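PDB 4ULV: cytochrome C, class II from Shewanella frigidimarina, which binds a covalently attached heme c and diatomic gases, and probably takes part in electron transfer. Local coordinates for residues Pro55-Ser63 / Ile74-Met85. Sequence-based numbering, arbitrary orientation. Where two conformers were deposited one is given.
Sequences PHEGFIAGS and IWQDKADFDSKM. With HEC (heme c), chain C; GOL (glycerol), chain D; SO4 (sulfate ion), chain G.
His-56 and Met-85 approach to 7.3 Å between their CA atoms at one end of this contact, and Ala-61 and Trp-75 to 6.9 Å at the other. Segment 55-63 passes from helical backbone angles through an inverse gamma turn centred on Phe-59 into a type II turn, Ile-60 to Ser-63, facing the short helix 73-76 and the first turns of helix 78-98. The gamma turn presents Phe-59 O to Trp-75, whose NE1 donates to it at 2.9 Å; the oxygen lies near the indole plane, but the donor stands 61° out of the carbonyl plane. Lys-78 adds only a weak bond to this oxygen and a firmer one from NZ to O3 of a glycerol, probably from the crystallisation liquor. With CG anti to its carbonyl carbon (chi1 -72°), Phe-59 lays its ring against Phe-81 and Ile-74. The edge of Phe-81 meets it in a T-shaped stack, planes at 60°, with Phe-81 CZ 3.6 Å above the Phe-59 ring plane, over its centre. In this four-helix cytochrome c' the pair belongs to the heme pocket: Phe-59 CE1 and Ile-74 CD1 lie 3.8 Å apart, and both touch heme methyl CMD, while one face of Phe-81 looks onto heme CBC. One turn along helix 78-98 from Lys-78, Asp-82 OD1 accepts from His-56 NE2 at 2.7 Å; OD1 lies close to the imidazole plane, although NE2 meets it from above the carboxylate plane. Beside this bond His-56 CB rests on Met-85 CG, and the bent methionine chain carries its CE to 3.6 Å from heme CBC.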
loop_
_atom_site.group_PDB
_atom_site.type_symbol
_atom_site.label_atom_id
_atom_site.label_comp_id
_atom_site.label_asym_id
_atom_site.label_seq_id
_atom_site.Cartn_x
_atom_site.Cartn_y
_atom_site.Cartn_z
ATOM N N PRO A 55 4.847 -6.277 1.343
ATOM C CA PRO A 55 5.079 -6.918 2.689
ATOM C C PRO A 55 6.337 -7.729 2.804
ATOM O O PRO A 55 6.832 -7.926 3.947
ATOM C CB PRO A 55 3.874 -7.839 2.902
ATOM C CG PRO A 55 3.372 -8.095 1.484
ATOM C CD PRO A 55 3.620 -6.811 0.718
ATOM N N HIS A 56 6.899 -8.272 1.698
ATOM C CA HIS A 56 8.061 -9.124 1.805
ATOM C C HIS A 56 9.210 -8.483 2.643
ATOM O O HIS A 56 9.892 -9.203 3.401
ATOM C CB HIS A 56 8.551 -9.485 0.415
ATOM C CG HIS A 56 9.742 -10.355 0.426
ATOM N ND1 HIS A 56 11.018 -9.867 0.281
ATOM C CD2 HIS A 56 9.873 -11.681 0.585
ATOM C CE1 HIS A 56 11.884 -10.857 0.341
ATOM N NE2 HIS A 56 11.208 -11.971 0.533
ATOM N N GLU A 57 9.458 -7.205 2.429
ATOM C CA GLU A 57 10.522 -6.459 3.110
ATOM C C GLU A 57 10.445 -6.609 4.640
ATOM O O GLU A 57 11.496 -6.561 5.306
ATOM C CB GLU A 57 10.434 -5.005 2.721
ATOM C CG GLU A 57 11.612 -4.169 3.277
ATOM C CD GLU A 57 11.654 -2.736 2.849
ATOM O OE1 GLU A 57 10.781 -2.325 2.020
ATOM O OE2 GLU A 57 12.626 -2.043 3.269
ATOM N N GLY A 58 9.244 -6.770 5.167
ATOM C CA GLY A 58 9.113 -6.922 6.611
ATOM C C GLY A 58 9.551 -8.252 7.199
ATOM O O GLY A 58 9.605 -8.359 8.434
ATOM N N PHE A 59 9.802 -9.282 6.394
ATOM C CA PHE A 59 10.121 -10.612 6.928
ATOM C C PHE A 59 11.589 -10.814 7.288
ATOM O O PHE A 59 12.300 -11.687 6.742
ATOM C CB PHE A 59 9.593 -11.685 6.004
ATOM C CG PHE A 59 8.091 -11.805 6.045
ATOM C CD1 PHE A 59 7.454 -12.580 7.013
ATOM C CD2 PHE A 59 7.288 -11.062 5.141
ATOM C CE1 PHE A 59 6.087 -12.619 7.046
ATOM C CE2 PHE A 59 5.913 -11.136 5.213
ATOM C CZ PHE A 59 5.313 -11.933 6.178
ATOM N N ILE A 60 12.030 -9.969 8.225
ATOM C CA ILE A 60 13.414 -9.949 8.662
ATOM C C ILE A 60 13.703 -11.105 9.610
ATOM O O ILE A 60 12.792 -11.577 10.375
ATOM C CB ILE A 60 13.797 -8.554 9.240
ATOM C CG1 ILE A 60 13.059 -8.317 10.581
ATOM C CG2 ILE A 60 13.442 -7.478 8.217
ATOM C CD1 ILE A 60 13.549 -7.033 11.237
ATOM N N ALA A 61 14.956 -11.547 9.619
ATOM C CA ALA A 61 15.363 -12.589 10.550
ATOM C C ALA A 61 15.014 -12.252 12.000
ATOM O O ALA A 61 15.188 -11.111 12.445
ATOM C CB ALA A 61 16.856 -12.887 10.427
ATOM N N GLY A 62 14.524 -13.265 12.733
ATOM C CA GLY A 62 14.173 -13.108 14.158
ATOM C C GLY A 62 12.772 -12.584 14.419
ATOM O O GLY A 62 12.321 -12.575 15.583
ATOM N N SER A 63 12.043 -12.190 13.355
ATOM C CA SER A 63 10.735 -11.585 13.549
ATOM C C SER A 63 9.623 -12.609 13.531
ATOM O O SER A 63 8.479 -12.245 13.339
ATOM C CB SER A 63 10.513 -10.437 12.594
ATOM O OG SER A 63 10.482 -10.895 11.181
ATOM N N ILE A 74 9.073 -19.809 8.049
ATOM C CA ILE A 74 9.442 -18.884 6.965
ATOM C C ILE A 74 10.957 -18.801 6.770
ATOM O O ILE A 74 11.459 -18.780 5.657
ATOM C CB ILE A 74 8.844 -17.505 7.254
ATOM C CG1 ILE A 74 7.330 -17.564 7.179
ATOM C CG2 ILE A 74 9.478 -16.410 6.381
ATOM C CD1 ILE A 74 6.612 -16.330 7.607
ATOM N N TRP A 75 11.668 -18.730 7.882
ATOM C CA TRP A 75 13.086 -18.527 7.859
ATOM C C TRP A 75 13.891 -19.811 7.673
ATOM O O TRP A 75 15.027 -19.775 7.209
ATOM C CB TRP A 75 13.532 -17.713 9.086
ATOM C CG TRP A 75 13.002 -16.291 8.956
ATOM C CD1 TRP A 75 13.570 -15.242 8.243
ATOM C CD2 TRP A 75 11.756 -15.798 9.455
ATOM N NE1 TRP A 75 12.749 -14.174 8.258
ATOM C CE2 TRP A 75 11.624 -14.475 8.996
ATOM C CE3 TRP A 75 10.730 -16.362 10.226
ATOM C CZ2 TRP A 75 10.533 -13.706 9.281
ATOM C CZ3 TRP A 75 9.632 -15.583 10.510
ATOM C CH2 TRP A 75 9.543 -14.270 10.055
ATOM N N GLN A 76 13.264 -20.948 7.943
ATOM C CA GLN A 76 13.910 -22.206 7.621
ATOM C C GLN A 76 13.881 -22.488 6.140
ATOM O O GLN A 76 14.864 -23.049 5.593
ATOM C CB GLN A 76 13.282 -23.381 8.342
ATOM C CG GLN A 76 13.954 -24.657 7.896
ATOM C CD GLN A 76 13.906 -25.715 8.910
ATOM O OE1 GLN A 76 12.821 -26.219 9.233
ATOM N NE2 GLN A 76 15.077 -26.128 9.383
ATOM N N ASP A 77 12.764 -22.135 5.502
ATOM C CA ASP A 77 12.473 -22.406 4.121
ATOM C C ASP A 77 12.283 -21.084 3.338
ATOM O O ASP A 77 11.250 -20.930 2.652
ATOM C CB ASP A 77 11.221 -23.271 4.106
ATOM C CG ASP A 77 11.492 -24.681 4.678
ATOM O OD1 ASP A 77 12.669 -25.042 4.874
ATOM O OD2 ASP A 77 10.550 -25.437 4.846
ATOM N N LYS A 78 13.197 -20.113 3.508
ATOM C CA LYS A 78 12.942 -18.792 2.947
ATOM C C LYS A 78 12.931 -18.841 1.428
ATOM O O LYS A 78 12.237 -18.046 0.836
ATOM C CB LYS A 78 13.925 -17.750 3.494
ATOM C CG LYS A 78 13.537 -16.310 3.193
ATOM C CD LYS A 78 12.528 -15.785 4.190
ATOM C CE LYS A 78 11.991 -14.391 3.963
ATOM N NZ LYS A 78 13.048 -13.346 3.999
ATOM N N ALA A 79 13.674 -19.758 0.804
ATOM C CA ALA A 79 13.578 -19.922 -0.657
ATOM C C ALA A 79 12.157 -20.212 -1.097
ATOM O O ALA A 79 11.637 -19.617 -2.045
ATOM C CB ALA A 79 14.553 -20.952 -1.134
ATOM N N ASP A 80 11.528 -21.164 -0.410
ATOM C CA ASP A 80 10.161 -21.493 -0.769
ATOM C C ASP A 80 9.214 -20.326 -0.516
ATOM O O ASP A 80 8.353 -20.032 -1.326
ATOM C CB ASP A 80 9.647 -22.762 -0.073
ATOM C CG ASP A 80 8.234 -23.133 -0.497
ATOM O OD1 ASP A 80 8.016 -23.492 -1.698
ATOM O OD2 ASP A 80 7.364 -23.011 0.377
ATOM N N PHE A 81 9.381 -19.662 0.648
ATOM C CA PHE A 81 8.606 -18.491 0.941
ATOM C C PHE A 81 8.702 -17.414 -0.165
ATOM O O PHE A 81 7.697 -16.808 -0.559
ATOM C CB PHE A 81 9.020 -17.899 2.314
ATOM C CG PHE A 81 8.198 -16.726 2.744
ATOM C CD1 PHE A 81 7.000 -16.908 3.384
ATOM C CD2 PHE A 81 8.665 -15.408 2.580
ATOM C CE1 PHE A 81 6.243 -15.872 3.832
ATOM C CE2 PHE A 81 7.916 -14.344 3.054
ATOM C CZ PHE A 81 6.717 -14.550 3.703
ATOM N N ASP A 82 9.946 -17.143 -0.547
ATOM C CA ASP A 82 10.228 -16.120 -1.561
ATOM C C ASP A 82 9.681 -16.541 -2.951
ATOM O O ASP A 82 9.193 -15.698 -3.664
ATOM C CB ASP A 82 11.733 -15.845 -1.657
ATOM C CG ASP A 82 12.286 -15.160 -0.431
ATOM O OD1 ASP A 82 11.496 -14.675 0.432
ATOM O OD2 ASP A 82 13.548 -15.067 -0.345
ATOM N N SER A 83 9.704 -17.850 -3.264
ATOM C CA SER A 83 9.096 -18.345 -4.502
ATOM C C SER A 83 7.593 -18.089 -4.473
ATOM O O SER A 83 7.033 -17.551 -5.401
ATOM C CB SER A 83 9.422 -19.811 -4.629
ATOM O OG SER A 83 8.749 -20.392 -5.750
ATOM N N LYS A 84 6.943 -18.437 -3.336
ATOM C CA LYS A 84 5.495 -18.152 -3.196
ATOM C C LYS A 84 5.205 -16.640 -3.302
ATOM O O LYS A 84 4.230 -16.192 -3.898
ATOM C CB LYS A 84 4.923 -18.696 -1.861
ATOM C CG LYS A 84 4.806 -20.175 -1.826
ATOM C CD LYS A 84 4.068 -20.632 -0.539
ATOM C CE LYS A 84 4.025 -22.130 -0.278
ATOM N NZ LYS A 84 3.673 -22.912 -1.469
ATOM N N MET A 85 6.025 -15.840 -2.616
ATOM C CA MET A 85 5.789 -14.395 -2.662
ATOM C C MET A 85 5.930 -13.803 -4.064
ATOM O O MET A 85 5.093 -12.988 -4.450
ATOM C CB MET A 85 6.683 -13.685 -1.660
ATOM C CG MET A 85 6.350 -12.195 -1.502
ATOM S SD MET A 85 4.817 -11.919 -0.622
ATOM C CE MET A 85 5.227 -12.335 1.099
HETATM FE FE HEC C . -1.265 -13.015 3.861
HETATM C CHA HEC C . -1.049 -12.012 7.138
HETATM C CHB HEC C . -4.242 -11.455 3.607
HETATM C CHC HEC C . -1.171 -13.439 0.494
HETATM C CHD HEC C . 1.786 -14.480 4.125
HETATM N NA HEC C . -2.424 -11.883 5.181
HETATM C C1A HEC C . -2.210 -11.595 6.480
HETATM C C2A HEC C . -3.268 -10.859 7.032
HETATM C C3A HEC C . -4.172 -10.702 6.029
HETATM C C4A HEC C . -3.620 -11.346 4.876
HETATM C CMA HEC C . -5.495 -10.019 6.109
HETATM C CAA HEC C . -3.358 -10.362 8.480
HETATM C CBA HEC C . -2.697 -8.975 8.601
HETATM C CGA HEC C . -2.831 -8.378 9.999
HETATM O O1A HEC C . -2.122 -8.825 10.897
HETATM O O2A HEC C . -3.622 -7.434 10.155
HETATM N NB HEC C . -2.451 -12.438 2.270
HETATM C C1B HEC C . -3.706 -11.912 2.349
HETATM C C2B HEC C . -4.411 -11.936 1.137
HETATM C C3B HEC C . -3.501 -12.497 0.290
HETATM C C4B HEC C . -2.325 -12.808 0.965
HETATM C CMB HEC C . -5.811 -11.540 0.897
HETATM C CAB HEC C . -3.648 -12.811 -1.189
HETATM C CBB HEC C . -4.415 -11.772 -1.998
HETATM N NC HEC C . 0.120 -13.775 2.476
HETATM C C1C HEC C . -0.050 -13.948 1.107
HETATM C C2C HEC C . 1.054 -14.626 0.556
HETATM C C3C HEC C . 1.930 -14.917 1.600
HETATM C C4C HEC C . 1.280 -14.365 2.767
HETATM C CMC HEC C . 1.171 -14.970 -0.932
HETATM C CAC HEC C . 3.225 -15.668 1.603
HETATM C CBC HEC C . 4.072 -15.705 0.366
HETATM N ND HEC C . 0.162 -13.186 5.372
HETATM C C1D HEC C . 1.269 -13.915 5.337
HETATM C C2D HEC C . 1.886 -14.046 6.617
HETATM C C3D HEC C . 1.131 -13.261 7.440
HETATM C C4D HEC C . 0.038 -12.792 6.667
HETATM C CMD HEC C . 3.124 -14.768 6.959
HETATM C CAD HEC C . 1.411 -12.951 8.877
HETATM C CBD HEC C . 2.042 -11.571 9.083
HETATM C CGD HEC C . 2.329 -11.244 10.561
HETATM O O1D HEC C . 1.411 -11.555 11.401
HETATM O O2D HEC C . 3.451 -10.778 10.801
HETATM C C1 GOL D . 15.611 -9.084 4.371
HETATM O O1 GOL D . 15.212 -8.144 5.327
HETATM C C2 GOL D . 14.583 -10.163 4.410
HETATM O O2 GOL D . 15.082 -11.197 3.527
HETATM C C3 GOL D . 13.208 -9.553 4.030
HETATM O O3 GOL D . 12.289 -10.626 3.626
HETATM S S SO4 G . 17.641 -9.323 7.789
HETATM O O1 SO4 G . 17.785 -8.914 9.180
HETATM O O2 SO4 G . 18.964 -9.460 7.143
HETATM O O3 SO4 G . 16.880 -8.285 7.090
HETATM O O4 SO4 G . 16.918 -10.590 7.806
#